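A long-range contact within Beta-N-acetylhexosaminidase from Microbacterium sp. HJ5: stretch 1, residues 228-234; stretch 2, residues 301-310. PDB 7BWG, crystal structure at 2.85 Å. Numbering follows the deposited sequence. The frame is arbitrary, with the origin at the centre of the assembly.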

ATOM      1  N   ILE A 228       0.343   8.894  12.787  1.00 13.37           N
ATOM      2  CA  ILE A 228       0.233   8.491  11.391  1.00 19.04           C
ATOM      3  C   ILE A 228       1.131   9.397  10.564  1.00 19.64           C
ATOM      4  O   ILE A 228       1.373  10.559  10.913  1.00 18.08           O
ATOM      5  CB  ILE A 228      -1.226   8.535  10.888  1.00 15.41           C
ATOM      6  CG1 ILE A 228      -1.776   9.961  10.944  1.00 13.36           C
ATOM      7  CG2 ILE A 228      -2.099   7.591  11.701  1.00 13.22           C
ATOM      8  CD1 ILE A 228      -2.898  10.222   9.964  1.00 11.29           C
ATOM      9  N   VAL A 229       1.644   8.859   9.463  1.00 15.90           N
ATOM     10  CA  VAL A 229       2.548   9.584   8.578  1.00 17.86           C
ATOM     11  C   VAL A 229       1.776   9.934   7.315  1.00 17.65           C
ATOM     12  O   VAL A 229       1.404   9.048   6.536  1.00 17.34           O
ATOM     13  CB  VAL A 229       3.807   8.769   8.255  1.00 15.41           C
ATOM     14  CG1 VAL A 229       4.858   9.657   7.606  1.00 16.17           C
ATOM     15  N   VAL A 230       1.529  11.225   7.109  1.00 16.61           N
ATOM     16  CA  VAL A 230       0.841  11.717   5.924  1.00 16.06           C
ATOM     17  C   VAL A 230       1.907  12.206   4.937  1.00 14.59           C
ATOM     18  O   VAL A 230       2.576  13.211   5.221  1.00 15.44           O
ATOM     19  CB  VAL A 230      -0.151  12.837   6.262  1.00 15.49           C
ATOM     20  CG1 VAL A 230      -0.737  13.428   4.989  1.00 15.70           C
ATOM     21  CG2 VAL A 230      -1.254  12.308   7.166  1.00 14.49           C
ATOM     22  N   PRO A 231       2.096  11.536   3.804  1.00 15.62           N
ATOM     23  CA  PRO A 231       3.084  12.013   2.829  1.00 17.15           C
ATOM     24  C   PRO A 231       2.481  12.997   1.843  1.00 15.17           C
ATOM     25  O   PRO A 231       1.427  12.726   1.256  1.00 16.05           O
ATOM     26  CB  PRO A 231       3.523  10.722   2.133  1.00 15.77           C
ATOM     27  CG  PRO A 231       2.318   9.827   2.217  1.00 16.10           C
ATOM     28  CD  PRO A 231       1.440  10.298   3.359  1.00 17.96           C
ATOM     29  N   GLU A 232       3.130  14.139   1.643  1.00 17.05           N
ATOM     30  CA  GLU A 232       2.657  15.131   0.691  1.00 21.17           C
ATOM     31  C   GLU A 232       3.576  15.186  -0.519  1.00 20.87           C
ATOM     32  O   GLU A 232       4.803  15.214  -0.384  1.00 19.15           O
ATOM     33  CB  GLU A 232       2.565  16.525   1.314  1.00 24.61           C
ATOM     34  CG  GLU A 232       1.943  17.547   0.368  1.00 25.65           C
ATOM     35  CD  GLU A 232       2.174  18.979   0.799  1.00 43.30           C
ATOM     36  OE1 GLU A 232       2.911  19.198   1.783  1.00 27.34           O
ATOM     37  OE2 GLU A 232       1.619  19.888   0.147  1.00 34.37           O
ATOM     38  N   ILE A 233       2.967  15.200  -1.698  1.00 22.63           N
ATOM     39  CA  ILE A 233       3.655  15.446  -2.957  1.00 20.07           C
ATOM     40  C   ILE A 233       2.966  16.656  -3.576  1.00 19.87           C
ATOM     41  O   ILE A 233       1.910  16.518  -4.203  1.00 20.38           O
ATOM     42  CB  ILE A 233       3.608  14.236  -3.895  1.00 19.30           C
ATOM     43  CG1 ILE A 233       4.254  13.023  -3.227  1.00 19.00           C
ATOM     44  CG2 ILE A 233       4.287  14.554  -5.220  1.00 20.95           C
ATOM     45  CD1 ILE A 233       5.757  12.985  -3.355  1.00 20.22           C
ATOM     46  N   ASP A 234       3.534  17.845  -3.380  1.00 25.53           N
ATOM     47  CA  ASP A 234       3.013  19.034  -4.044  1.00 27.59           C
ATOM     48  C   ASP A 234       3.041  18.804  -5.546  1.00 24.45           C
ATOM     49  O   ASP A 234       4.112  18.639  -6.136  1.00 26.59           O
ATOM     50  CB  ASP A 234       3.830  20.267  -3.662  1.00 23.65           C
ATOM     51  CG  ASP A 234       2.956  21.466  -3.330  1.00 26.78           C
ATOM     52  OD1 ASP A 234       1.807  21.520  -3.813  1.00 29.46           O
ATOM     53  OD2 ASP A 234       3.421  22.354  -2.583  1.00 27.60           O
TER
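Stretch 2 301-310: VFGELAGMTP

The strand and the helix 301-308 run close to antiparallel, 169° between their N-to-C directions with a closest approach of 9.8 Å, and no hydrogen bond joins them among the atoms modelled. That spacing leaves room for one layer of side chains between the backbones, and the contact, 291 Å² with both sides summed, is accordingly made largely by apolar groups.

The backbone torsions support the assignment of each element. Residues 228 to 233 keep phi between -89° and -122° and psi between 97° and 150°, as an extended chain does, whereas Val-301 to Ala-306 hold helical values, with Leu-305 N bonded to Val-301 O at 2.7 Å and Ala-306 N to Phe-302 O at 2.9 Å. At Thr-309 psi swings to 110°, and the chain has left the helix.

The antiparallel register follows from the CA pairs: Val-229 CA lies 7.2 Å from Thr-309 CA, and Ile-233 CA lies 8.2 Å from Phe-302 CA. From Val-230 to Ile-233 the side chains alternate: Pro-231 and Ile-233 direct CA-to-CB toward stretch 2, Val-230 and Glu-232 away, and neither of the latter two loses area to it. Asp-234, in the loop beyond, also points away.

Leu-305 links the two inward residues: its CD2 is 3.7 Å from Pro-231 CG and 3.9 Å from Ile-233 CG1. Pro-231 CG also packs against Thr-309 CG2 at 3.5 Å, so the proline ring meets both Leu-305 in the helix and Thr-309 in the loop beyond. Phe-302 starts sideways, but the end of its ring comes nearer, placing CZ 3.7 Å from Ile-233 CB and also 3.7 Å from Ile-233 O, which approaches the ring obliquely. Ile-233, with 80 Å² covered, contributes the largest area of any residue in the contact.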

ATOM      1  N   VAL A 301       3.180   7.736  -9.225  1.00 28.22           N
ATOM      2  CA  VAL A 301       3.824   8.137  -7.978  1.00 26.58           C
ATOM      3  C   VAL A 301       2.865   7.977  -6.806  1.00 27.77           C
ATOM      4  O   VAL A 301       3.218   7.406  -5.768  1.00 28.62           O
ATOM      5  CB  VAL A 301       4.350   9.579  -8.087  1.00 26.67           C
ATOM      6  CG1 VAL A 301       4.882  10.051  -6.746  1.00 24.01           C
ATOM      7  CG2 VAL A 301       5.432   9.663  -9.149  1.00 26.65           C
ATOM      8  N   PHE A 302       1.632   8.471  -6.954  1.00 26.61           N
ATOM      9  CA  PHE A 302       0.666   8.370  -5.866  1.00 25.46           C
ATOM     10  C   PHE A 302       0.198   6.935  -5.659  1.00 23.75           C
ATOM     11  O   PHE A 302      -0.123   6.547  -4.530  1.00 23.14           O
ATOM     12  CB  PHE A 302      -0.524   9.291  -6.131  1.00 22.20           C
ATOM     13  CG  PHE A 302      -0.313  10.701  -5.655  1.00 24.37           C
ATOM     14  CD1 PHE A 302       0.078  10.955  -4.351  1.00 21.02           C
ATOM     15  CD2 PHE A 302      -0.497  11.772  -6.515  1.00 25.51           C
ATOM     16  CE1 PHE A 302       0.276  12.250  -3.910  1.00 20.94           C
ATOM     17  CE2 PHE A 302      -0.300  13.071  -6.080  1.00 22.14           C
ATOM     18  CZ  PHE A 302       0.087  13.309  -4.776  1.00 24.34           C
ATOM     19  N   GLY A 303       0.149   6.137  -6.727  1.00 23.67           N
ATOM     20  CA  GLY A 303      -0.181   4.730  -6.565  1.00 25.08           C
ATOM     21  C   GLY A 303       0.884   3.975  -5.796  1.00 23.94           C
ATOM     22  O   GLY A 303       0.575   3.179  -4.904  1.00 24.74           O
ATOM     23  N   GLU A 304       2.155   4.214  -6.128  1.00 24.13           N
ATOM     24  CA  GLU A 304       3.242   3.595  -5.376  1.00 26.28           C
ATOM     25  C   GLU A 304       3.338   4.178  -3.973  1.00 23.74           C
ATOM     26  O   GLU A 304       3.664   3.463  -3.018  1.00 26.05           O
ATOM     27  CB  GLU A 304       4.563   3.772  -6.127  1.00 26.89           C
ATOM     28  CG  GLU A 304       5.765   3.166  -5.424  1.00 27.32           C
ATOM     29  CD  GLU A 304       6.819   2.674  -6.395  1.00 31.06           C
ATOM     30  OE1 GLU A 304       8.016   2.706  -6.042  1.00 30.87           O
ATOM     31  OE2 GLU A 304       6.449   2.256  -7.512  1.00 30.25           O
ATOM     32  N   LEU A 305       3.053   5.475  -3.830  1.00 24.65           N
ATOM     33  CA  LEU A 305       3.099   6.109  -2.517  1.00 19.88           C
ATOM     34  C   LEU A 305       2.065   5.499  -1.580  1.00 20.81           C
ATOM     35  O   LEU A 305       2.381   5.146  -0.439  1.00 22.17           O
ATOM     36  CB  LEU A 305       2.875   7.616  -2.654  1.00 22.74           C
ATOM     37  CG  LEU A 305       3.534   8.526  -1.614  1.00 19.42           C
ATOM     38  CD1 LEU A 305       4.977   8.798  -1.994  1.00 18.87           C
ATOM     39  CD2 LEU A 305       2.762   9.828  -1.475  1.00 17.52           C
ATOM     40  N   ALA A 306       0.824   5.356  -2.055  1.00 20.90           N
ATOM     41  CA  ALA A 306      -0.244   4.835  -1.206  1.00 19.96           C
ATOM     42  C   ALA A 306       0.087   3.445  -0.679  1.00 19.23           C
ATOM     43  O   ALA A 306      -0.276   3.099   0.452  1.00 16.64           O
ATOM     44  CB  ALA A 306      -1.564   4.812  -1.976  1.00 19.56           C
ATOM     45  N   GLY A 307       0.778   2.632  -1.482  1.00 20.33           N
ATOM     46  CA  GLY A 307       1.169   1.306  -1.037  1.00 23.46           C
ATOM     47  C   GLY A 307       2.153   1.313   0.113  1.00 22.95           C
ATOM     48  O   GLY A 307       2.235   0.327   0.854  1.00 23.28           O
ATOM     49  N   MET A 308       2.895   2.404   0.287  1.00 22.53           N
ATOM     50  CA  MET A 308       3.889   2.508   1.346  1.00 22.09           C
ATOM     51  C   MET A 308       3.339   3.119   2.628  1.00 19.01           C
ATOM     52  O   MET A 308       4.022   3.073   3.656  1.00 19.35           O
ATOM     53  CB  MET A 308       5.084   3.339   0.864  1.00 23.97           C
ATOM     54  CG  MET A 308       5.707   2.845  -0.430  1.00 24.05           C
ATOM     55  SD  MET A 308       7.221   3.729  -0.857  1.00 30.81           S
ATOM     56  CE  MET A 308       6.576   5.037  -1.896  1.00 26.70           C
ATOM     57  N   THR A 309       2.138   3.684   2.597  1.00 18.53           N
ATOM     58  CA  THR A 309       1.570   4.368   3.759  1.00 18.68           C
ATOM     59  C   THR A 309       0.312   3.657   4.231  1.00 19.74           C
ATOM     60  O   THR A 309      -0.723   3.709   3.539  1.00 23.02           O
ATOM     61  CB  THR A 309       1.249   5.825   3.431  1.00 23.16           C
ATOM     62  OG1 THR A 309      -0.075   5.918   2.890  1.00 24.16           O
ATOM     63  CG2 THR A 309       2.234   6.362   2.419  1.00 23.37           C
ATOM     64  N   PRO A 310       0.337   2.990   5.388  1.00 21.41           N
ATOM     65  CA  PRO A 310      -0.905   2.421   5.933  1.00 19.69           C
ATOM     66  C   PRO A 310      -1.889   3.474   6.410  1.00 22.37           C
ATOM     67  O   PRO A 310      -3.062   3.144   6.627  1.00 24.20           O
ATOM     68  CB  PRO A 310      -0.410   1.554   7.096  1.00 19.58           C
ATOM     69  CG  PRO A 310       0.863   2.210   7.524  1.00 23.29           C
ATOM     70  CD  PRO A 310       1.494   2.737   6.263  1.00 25.00           C
TER